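Local coordinates for putative uncharacterized protein (Xanthomonas oryzae pv. oryzae, PDB 4KL0) that binds calcium, is a bacterial effector protein, and may hydrolyse N-glycosyl compounds like the nucleoside hydrolases of its family, at residues P10-V15 / L364-A369; T176-I181 / P319-A324; W280-F285 / D305-Q310. All coordinates share one frame; numbering follows the deposited sequence.

Interaction 1: P10-V15 / L364-A369; sequences PTEAAV and LLSALA
Two helices cross here almost at a right angle. The short segments 10-15 and 364-369 have axes 8.7 Å apart at closest approach, with a signed crossing angle of -87°. A small residue sits near the crossing: A367 brings its CA to 5.1 Å from the CA of E12. Its methyl CB points at the first helix and lies 3.6 Å from the backbone O of E12.

V15 packs on the same methyl from one turn further along. Its CG1 takes the crowded position between the backbone N and the carbonyl carbon, chi1 77°. This puts CG1 4.0 Å from A367 CB and 3.9 Å from L364 CA. The L364 side chain leaves its helix with CG anti to the backbone N. That brings its CD1 alongside V15 CG1, at 4.1 Å.

E12 reaches past A367 on the other flank. Its CG is anti to the carbonyl carbon, and the chain is extended beyond it. The carboxylate therefore meets S366, whose hydroxyl stands anti to the backbone N. S366 OG donates a short hydrogen bond to E12 OE2, 2.6 Å long. It comes in 49° out of the carboxylate plane. The other oxygen, OE1, accepts from the backbone N of T9 and forms a salt bridge with K370 of the second helix.

The contact joins the first and last helices of the modelled chain, away from the calcium site. The second helix also packs through L365 and L368 on helices 41-54 and 317-325. The buried E12 carboxylate is gripped at both oxygens. Such partners would be expected to stabilise its charged form and hold its rotation, while V15, L364 and A367 supply the apolar half.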
# COMPACT_ATOMS: atom_id res chain seq x y z
N PRO A 10 -2.60 -19.59 -18.28
CA PRO A 10 -3.53 -19.04 -19.27
C PRO A 10 -4.46 -17.98 -18.75
O PRO A 10 -4.56 -16.94 -19.39
CB PRO A 10 -4.37 -20.27 -19.67
CG PRO A 10 -3.40 -21.39 -19.53
CD PRO A 10 -2.56 -21.07 -18.33
N THR A 11 -5.16 -18.22 -17.63
CA THR A 11 -6.09 -17.20 -17.15
C THR A 11 -5.37 -15.93 -16.61
O THR A 11 -5.92 -14.85 -16.65
CB THR A 11 -7.09 -17.74 -16.12
OG1 THR A 11 -6.45 -17.96 -14.85
CG2 THR A 11 -7.68 -19.04 -16.62
N GLU A 12 -4.15 -16.07 -16.10
CA GLU A 12 -3.40 -14.88 -15.66
C GLU A 12 -2.99 -14.07 -16.89
O GLU A 12 -3.12 -12.85 -16.92
CB GLU A 12 -2.15 -15.27 -14.87
CG GLU A 12 -2.49 -15.64 -13.42
CD GLU A 12 -1.34 -16.38 -12.74
OE1 GLU A 12 -0.33 -16.80 -13.41
OE2 GLU A 12 -1.48 -16.55 -11.51
N ALA A 13 -2.50 -14.76 -17.90
CA ALA A 13 -2.01 -14.09 -19.10
C ALA A 13 -3.19 -13.35 -19.74
O ALA A 13 -3.04 -12.21 -20.18
CB ALA A 13 -1.37 -15.09 -20.07
N ALA A 14 -4.39 -13.96 -19.74
CA ALA A 14 -5.58 -13.28 -20.27
C ALA A 14 -6.03 -12.03 -19.53
O ALA A 14 -6.53 -11.06 -20.12
CB ALA A 14 -6.76 -14.27 -20.36
N VAL A 15 -5.88 -12.04 -18.21
CA VAL A 15 -6.34 -10.87 -17.49
C VAL A 15 -5.37 -9.70 -17.70
O VAL A 15 -5.78 -8.57 -17.74
CB VAL A 15 -6.59 -11.12 -15.98
CG1 VAL A 15 -5.31 -11.17 -15.24
CG2 VAL A 15 -7.42 -10.02 -15.40
N LEU A 364 -5.63 -10.70 -11.33
CA LEU A 364 -4.80 -9.55 -11.74
C LEU A 364 -3.63 -9.25 -10.78
O LEU A 364 -2.48 -9.00 -11.24
CB LEU A 364 -5.64 -8.31 -11.95
CG LEU A 364 -4.85 -7.13 -12.48
CD1 LEU A 364 -4.30 -7.45 -13.88
CD2 LEU A 364 -5.73 -5.92 -12.50
N LEU A 365 -3.87 -9.30 -9.47
CA LEU A 365 -2.75 -9.16 -8.52
C LEU A 365 -1.71 -10.24 -8.77
O LEU A 365 -0.51 -9.91 -8.85
CB LEU A 365 -3.24 -9.24 -7.06
CG LEU A 365 -4.03 -8.01 -6.61
CD1 LEU A 365 -4.81 -8.33 -5.32
CD2 LEU A 365 -3.18 -6.74 -6.38
N SER A 366 -2.11 -11.51 -8.95
CA SER A 366 -1.12 -12.57 -9.23
C SER A 366 -0.38 -12.33 -10.56
O SER A 366 0.85 -12.46 -10.63
CB SER A 366 -1.80 -13.97 -9.17
OG SER A 366 -0.85 -15.00 -9.48
N ALA A 367 -1.14 -11.98 -11.61
CA ALA A 367 -0.51 -11.68 -12.92
C ALA A 367 0.53 -10.57 -12.84
O ALA A 367 1.66 -10.73 -13.34
CB ALA A 367 -1.57 -11.38 -13.97
N LEU A 368 0.16 -9.46 -12.19
CA LEU A 368 1.09 -8.35 -12.10
C LEU A 368 2.34 -8.71 -11.29
O LEU A 368 3.44 -8.37 -11.70
CB LEU A 368 0.37 -7.14 -11.51
CG LEU A 368 -0.78 -6.51 -12.32
CD1 LEU A 368 -1.57 -5.59 -11.41
CD2 LEU A 368 -0.27 -5.71 -13.52
N ALA A 369 2.17 -9.38 -10.14
CA ALA A 369 3.34 -9.67 -9.33
C ALA A 369 4.28 -10.66 -10.04
O ALA A 369 5.51 -10.48 -10.07
CB ALA A 369 2.96 -10.18 -8.03

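Interaction 2: T176-I181 / P319-A324; sequences TIMGGI and PLTLLA
T321 lies against strand 172-178 with its two branches doing different work. Its CG2 is anti to the backbone N and reaches the strand backbone, 3.8 Å from I177 C. Its OG1, beside its own backbone N, turns to M178 and lies 3.3 Å from M178 CB. This is a packing contact. The polar partner of OG1 is the backbone O of Y317, one turn back in the helix.

T176 and T321 slide past each other in opposite directions. T176 CG2 is also anti to its backbone N. It rests 3.5 Å from T321 O and 3.9 Å from T321 CG2. The same methyl comes to 4.3 Å from A324 CB, the next helix residue facing the strand. M178 instead crosses T321 at about a right angle. Its chain then bends at chi2 and chi3, which carries SD and CE off from the helix.

This is helix-on-sheet packing in the Rossmann-like alpha/beta core. The strand and helix segments run nearly antiparallel, at 163°, with axes 8.1 Å apart. T176 and M178 bond through their backbones to strand 146-150, and I177 to strand 221-224, so the strand lies inside the sheet.

The calcium site is close by. D318, a ligand of the bound calcium, is the residue just before the helix segment, and its side chain is about 3 Å from that of M178 at nearest atoms. The T321 side chain lies about 4 Å from that of I151, another ligand, at nearest atoms. The T321 hydroxyl is bonded to Y317 O; towards the strand, it and CG2 make only packing contacts. Van der Waals packing thus joins strand 172-178 to the helix that carries D318.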
# COMPACT_ATOMS: atom_id res chain seq x y z
N THR A 176 -5.54 8.79 -3.13
CA THR A 176 -6.20 7.51 -2.87
C THR A 176 -5.53 6.94 -1.64
O THR A 176 -4.29 6.92 -1.55
CB THR A 176 -5.98 6.49 -4.04
OG1 THR A 176 -6.40 7.10 -5.27
CG2 THR A 176 -6.79 5.22 -3.88
N ILE A 177 -6.32 6.53 -0.66
CA ILE A 177 -5.77 6.27 0.68
C ILE A 177 -6.30 4.93 1.17
O ILE A 177 -7.50 4.63 1.02
CB ILE A 177 -6.28 7.34 1.73
CG1 ILE A 177 -5.89 8.74 1.29
CG2 ILE A 177 -5.75 7.02 3.16
CD1 ILE A 177 -6.60 9.86 2.16
N MET A 178 -5.44 4.12 1.80
CA MET A 178 -5.87 2.91 2.46
C MET A 178 -6.19 3.34 3.89
O MET A 178 -5.29 3.59 4.71
CB MET A 178 -4.69 1.89 2.44
CG MET A 178 -5.06 0.44 2.78
SD MET A 178 -5.53 0.10 4.55
CE MET A 178 -7.26 -0.40 4.23
N GLY A 179 -7.47 3.52 4.17
CA GLY A 179 -7.79 4.32 5.35
C GLY A 179 -9.20 3.98 5.81
O GLY A 179 -9.61 2.84 5.73
N GLY A 180 -9.90 4.99 6.30
CA GLY A 180 -11.29 4.74 6.68
C GLY A 180 -11.90 6.08 7.06
O GLY A 180 -11.23 7.02 7.49
N ILE A 181 -13.22 6.14 6.86
CA ILE A 181 -13.99 7.34 6.99
C ILE A 181 -14.73 7.25 8.33
O ILE A 181 -15.39 6.23 8.58
CB ILE A 181 -15.00 7.39 5.79
CG1 ILE A 181 -14.23 7.62 4.45
CG2 ILE A 181 -16.06 8.47 5.98
CD1 ILE A 181 -15.16 7.60 3.22
N PRO A 319 -1.90 -3.18 -2.09
CA PRO A 319 -1.93 -3.36 -3.54
C PRO A 319 -3.29 -3.01 -4.10
O PRO A 319 -3.34 -2.41 -5.17
CB PRO A 319 -1.72 -4.86 -3.68
CG PRO A 319 -0.81 -5.18 -2.56
CD PRO A 319 -1.34 -4.36 -1.39
N LEU A 320 -4.36 -3.35 -3.39
CA LEU A 320 -5.67 -2.97 -3.89
C LEU A 320 -5.84 -1.46 -3.93
O LEU A 320 -6.54 -0.94 -4.79
CB LEU A 320 -6.77 -3.59 -3.02
CG LEU A 320 -6.89 -5.09 -3.28
CD1 LEU A 320 -7.75 -5.74 -2.13
CD2 LEU A 320 -7.58 -5.36 -4.62
N THR A 321 -5.25 -0.75 -2.98
CA THR A 321 -5.33 0.73 -2.96
C THR A 321 -4.69 1.31 -4.22
O THR A 321 -5.25 2.20 -4.85
CB THR A 321 -4.66 1.27 -1.68
OG1 THR A 321 -5.36 0.69 -0.57
CG2 THR A 321 -4.74 2.76 -1.59
N LEU A 322 -3.52 0.77 -4.57
CA LEU A 322 -2.88 1.18 -5.80
C LEU A 322 -3.75 0.87 -7.04
O LEU A 322 -3.90 1.76 -7.92
CB LEU A 322 -1.48 0.55 -5.91
CG LEU A 322 -0.79 0.92 -7.25
CD1 LEU A 322 -0.56 2.41 -7.29
CD2 LEU A 322 0.53 0.20 -7.38
N LEU A 323 -4.35 -0.31 -7.08
CA LEU A 323 -5.23 -0.66 -8.19
C LEU A 323 -6.40 0.31 -8.22
O LEU A 323 -6.86 0.73 -9.30
CB LEU A 323 -5.70 -2.11 -8.10
CG LEU A 323 -4.58 -3.18 -8.25
CD1 LEU A 323 -5.19 -4.57 -8.32
CD2 LEU A 323 -3.77 -2.97 -9.54
N ALA A 324 -6.87 0.73 -7.05
CA ALA A 324 -7.98 1.69 -7.00
C ALA A 324 -7.60 3.10 -7.44
O ALA A 324 -8.50 3.91 -7.78
CB ALA A 324 -8.62 1.68 -5.56

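Interaction 3: W280-F285 / D305-Q310; sequences WFFRTF and DAIWPQ
I307 sets two branches against two phenylalanine rings, CG2 on F281 and CD1 on F282. The contact belongs to the helical part of the nucleoside hydrolase-like fold, set apart from the Rossmann-like sheet. It packs the end of helix 278-285 against a short helical turn that passes into a 3-10 segment at 308-310.

F281 and I307 meet tip to tip. F281 has CG anti to its backbone N, chi1 -174°, and so sends its ring straight across. Its CE1 comes to 3.7 Å from I307 CG2. One face of this ring carries F285 CD2, 3.6 Å above the plane and over its centre. W265 of helix 248-269 adds an edge-to-face contact and also touches I307, so this aliphatic-aromatic cluster is shared by three helical elements.

F282 crosses I307 obliquely, with its CZ 3.6 Å from I307 CD1. It also meets Q310, whose extended chain brings the amide to the ring. Q310 OE1 lies at the edge of the ring, near its plane, 3.4 Å from F282 CE1. Ring and amide planes stand 66° apart. The partly negative oxygen thus faces a ring C-H, which is probably mildly favourable. This flank is only partly buried, whereas F281 and I307 are buried.

The first segment is helical throughout. F281 O accepts from both T284 N and F285 N. T284 OG1 donates to W280 O at 2.8 Å, from above the carbonyl plane, and the same hydroxyl oxygen lies 3.2 Å above the plane of the W280 ring, offset toward its rim.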
# COMPACT_ATOMS: atom_id res chain seq x y z
N TRP A 280 -10.72 -17.97 16.20
CA TRP A 280 -10.63 -16.71 15.49
C TRP A 280 -9.67 -16.91 14.31
O TRP A 280 -9.89 -16.36 13.23
CB TRP A 280 -10.10 -15.63 16.39
CG TRP A 280 -9.72 -14.43 15.64
CD1 TRP A 280 -10.52 -13.40 15.30
CD2 TRP A 280 -8.42 -14.15 15.08
NE1 TRP A 280 -9.81 -12.45 14.61
CE2 TRP A 280 -8.51 -12.89 14.45
CE3 TRP A 280 -7.19 -14.82 15.08
CZ2 TRP A 280 -7.42 -12.29 13.80
CZ3 TRP A 280 -6.10 -14.22 14.46
CH2 TRP A 280 -6.23 -12.96 13.82
N PHE A 281 -8.65 -17.71 14.52
CA PHE A 281 -7.64 -17.93 13.48
C PHE A 281 -8.25 -18.69 12.27
O PHE A 281 -8.12 -18.25 11.12
CB PHE A 281 -6.43 -18.66 14.01
CG PHE A 281 -5.32 -18.78 13.00
CD1 PHE A 281 -5.36 -19.75 12.00
CD2 PHE A 281 -4.21 -17.94 13.08
CE1 PHE A 281 -4.35 -19.85 11.05
CE2 PHE A 281 -3.19 -18.06 12.13
CZ PHE A 281 -3.26 -19.04 11.12
N PHE A 282 -8.88 -19.84 12.54
CA PHE A 282 -9.59 -20.54 11.45
C PHE A 282 -10.65 -19.66 10.72
O PHE A 282 -10.78 -19.68 9.48
CB PHE A 282 -10.13 -21.90 11.94
CG PHE A 282 -9.11 -23.01 11.90
CD1 PHE A 282 -9.19 -24.03 10.95
CD2 PHE A 282 -8.03 -23.00 12.75
CE1 PHE A 282 -8.21 -25.02 10.87
CE2 PHE A 282 -7.05 -23.98 12.69
CZ PHE A 282 -7.14 -25.01 11.76
N ARG A 283 -11.39 -18.85 11.47
CA ARG A 283 -12.43 -18.00 10.89
C ARG A 283 -11.85 -16.81 10.11
O ARG A 283 -12.50 -16.19 9.24
CB ARG A 283 -13.36 -17.53 12.01
CG ARG A 283 -14.29 -16.40 11.67
CD ARG A 283 -15.22 -16.10 12.85
NE ARG A 283 -14.70 -15.16 13.84
CZ ARG A 283 -14.40 -15.47 15.11
NH1 ARG A 283 -14.54 -16.72 15.54
NH2 ARG A 283 -13.96 -14.55 15.95
N THR A 284 -10.60 -16.49 10.41
CA THR A 284 -9.99 -15.36 9.76
C THR A 284 -9.22 -15.80 8.52
O THR A 284 -9.26 -15.08 7.50
CB THR A 284 -9.04 -14.63 10.69
OG1 THR A 284 -9.80 -14.02 11.74
CG2 THR A 284 -8.30 -13.53 9.94
N PHE A 285 -8.53 -16.92 8.62
CA PHE A 285 -7.59 -17.36 7.57
C PHE A 285 -7.99 -18.60 6.80
O PHE A 285 -7.39 -18.93 5.76
CB PHE A 285 -6.18 -17.56 8.15
CG PHE A 285 -5.61 -16.31 8.75
CD1 PHE A 285 -5.12 -15.28 7.95
CD2 PHE A 285 -5.61 -16.14 10.14
CE1 PHE A 285 -4.61 -14.13 8.51
CE2 PHE A 285 -5.12 -14.98 10.70
CZ PHE A 285 -4.60 -13.98 9.89
N ASP A 305 3.46 -25.98 10.13
CA ASP A 305 3.59 -26.68 8.84
C ASP A 305 2.32 -27.39 8.42
O ASP A 305 2.07 -27.53 7.23
CB ASP A 305 4.78 -27.63 8.86
CG ASP A 305 6.10 -26.88 9.02
OD1 ASP A 305 6.40 -26.00 8.16
OD2 ASP A 305 6.81 -27.17 10.02
N ALA A 306 1.49 -27.80 9.38
CA ALA A 306 0.21 -28.39 9.04
C ALA A 306 -0.92 -27.39 8.91
O ALA A 306 -2.01 -27.73 8.44
CB ALA A 306 -0.17 -29.54 10.03
N ILE A 307 -0.68 -26.14 9.32
CA ILE A 307 -1.67 -25.06 9.19
C ILE A 307 -1.53 -24.24 7.86
O ILE A 307 -2.54 -23.95 7.19
CB ILE A 307 -1.57 -24.09 10.39
CG1 ILE A 307 -2.04 -24.82 11.66
CG2 ILE A 307 -2.41 -22.85 10.12
CD1 ILE A 307 -3.53 -25.12 11.63
N TRP A 308 -0.29 -23.89 7.52
CA TRP A 308 0.03 -23.18 6.25
C TRP A 308 -0.80 -23.71 5.08
O TRP A 308 -1.54 -22.95 4.43
CB TRP A 308 1.53 -23.21 5.95
CG TRP A 308 2.00 -22.35 4.75
CD1 TRP A 308 2.79 -22.76 3.70
CD2 TRP A 308 1.74 -20.94 4.52
NE1 TRP A 308 3.03 -21.70 2.84
CE2 TRP A 308 2.40 -20.57 3.33
CE3 TRP A 308 1.01 -19.95 5.22
CZ2 TRP A 308 2.35 -19.27 2.81
CZ3 TRP A 308 0.97 -18.66 4.71
CH2 TRP A 308 1.63 -18.33 3.52
N PRO A 309 -0.78 -25.06 4.85
CA PRO A 309 -1.62 -25.58 3.75
C PRO A 309 -3.12 -25.35 3.88
O PRO A 309 -3.86 -25.33 2.90
CB PRO A 309 -1.34 -27.10 3.79
CG PRO A 309 -0.01 -27.24 4.44
CD PRO A 309 0.04 -26.12 5.47
N GLN A 310 -3.64 -25.22 5.09
CA GLN A 310 -5.09 -24.99 5.16
C GLN A 310 -5.50 -23.53 4.94
O GLN A 310 -6.71 -23.19 4.74
CB GLN A 310 -5.62 -25.44 6.51
CG GLN A 310 -5.65 -26.95 6.69
CD GLN A 310 -6.38 -27.27 7.96
OE1 GLN A 310 -7.52 -26.84 8.13
NE2 GLN A 310 -5.70 -27.90 8.90

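Interactions 1 and 2 are buried and adjoin each other; interaction 3 is partly buried and touches neither. Helices 358-372 and 317-325 connect the first two: L365 CD2 packs on L323 CD1 at 3.5 Å, and L365 also meets P319. Interaction 2 is nearest the centre of the chain and beside the calcium site, and joins helix to sheet mainly through two threonines and a methionine, by packing alone. Interaction 1 joins two helices farther out and adds a buried carboxylate with polar partners. Interaction 3 lies in the outlying helical part, where aromatic rings and an isoleucine dominate. Along the chain, interaction 3 is nested within interaction 2, and interaction 2 within interaction 1.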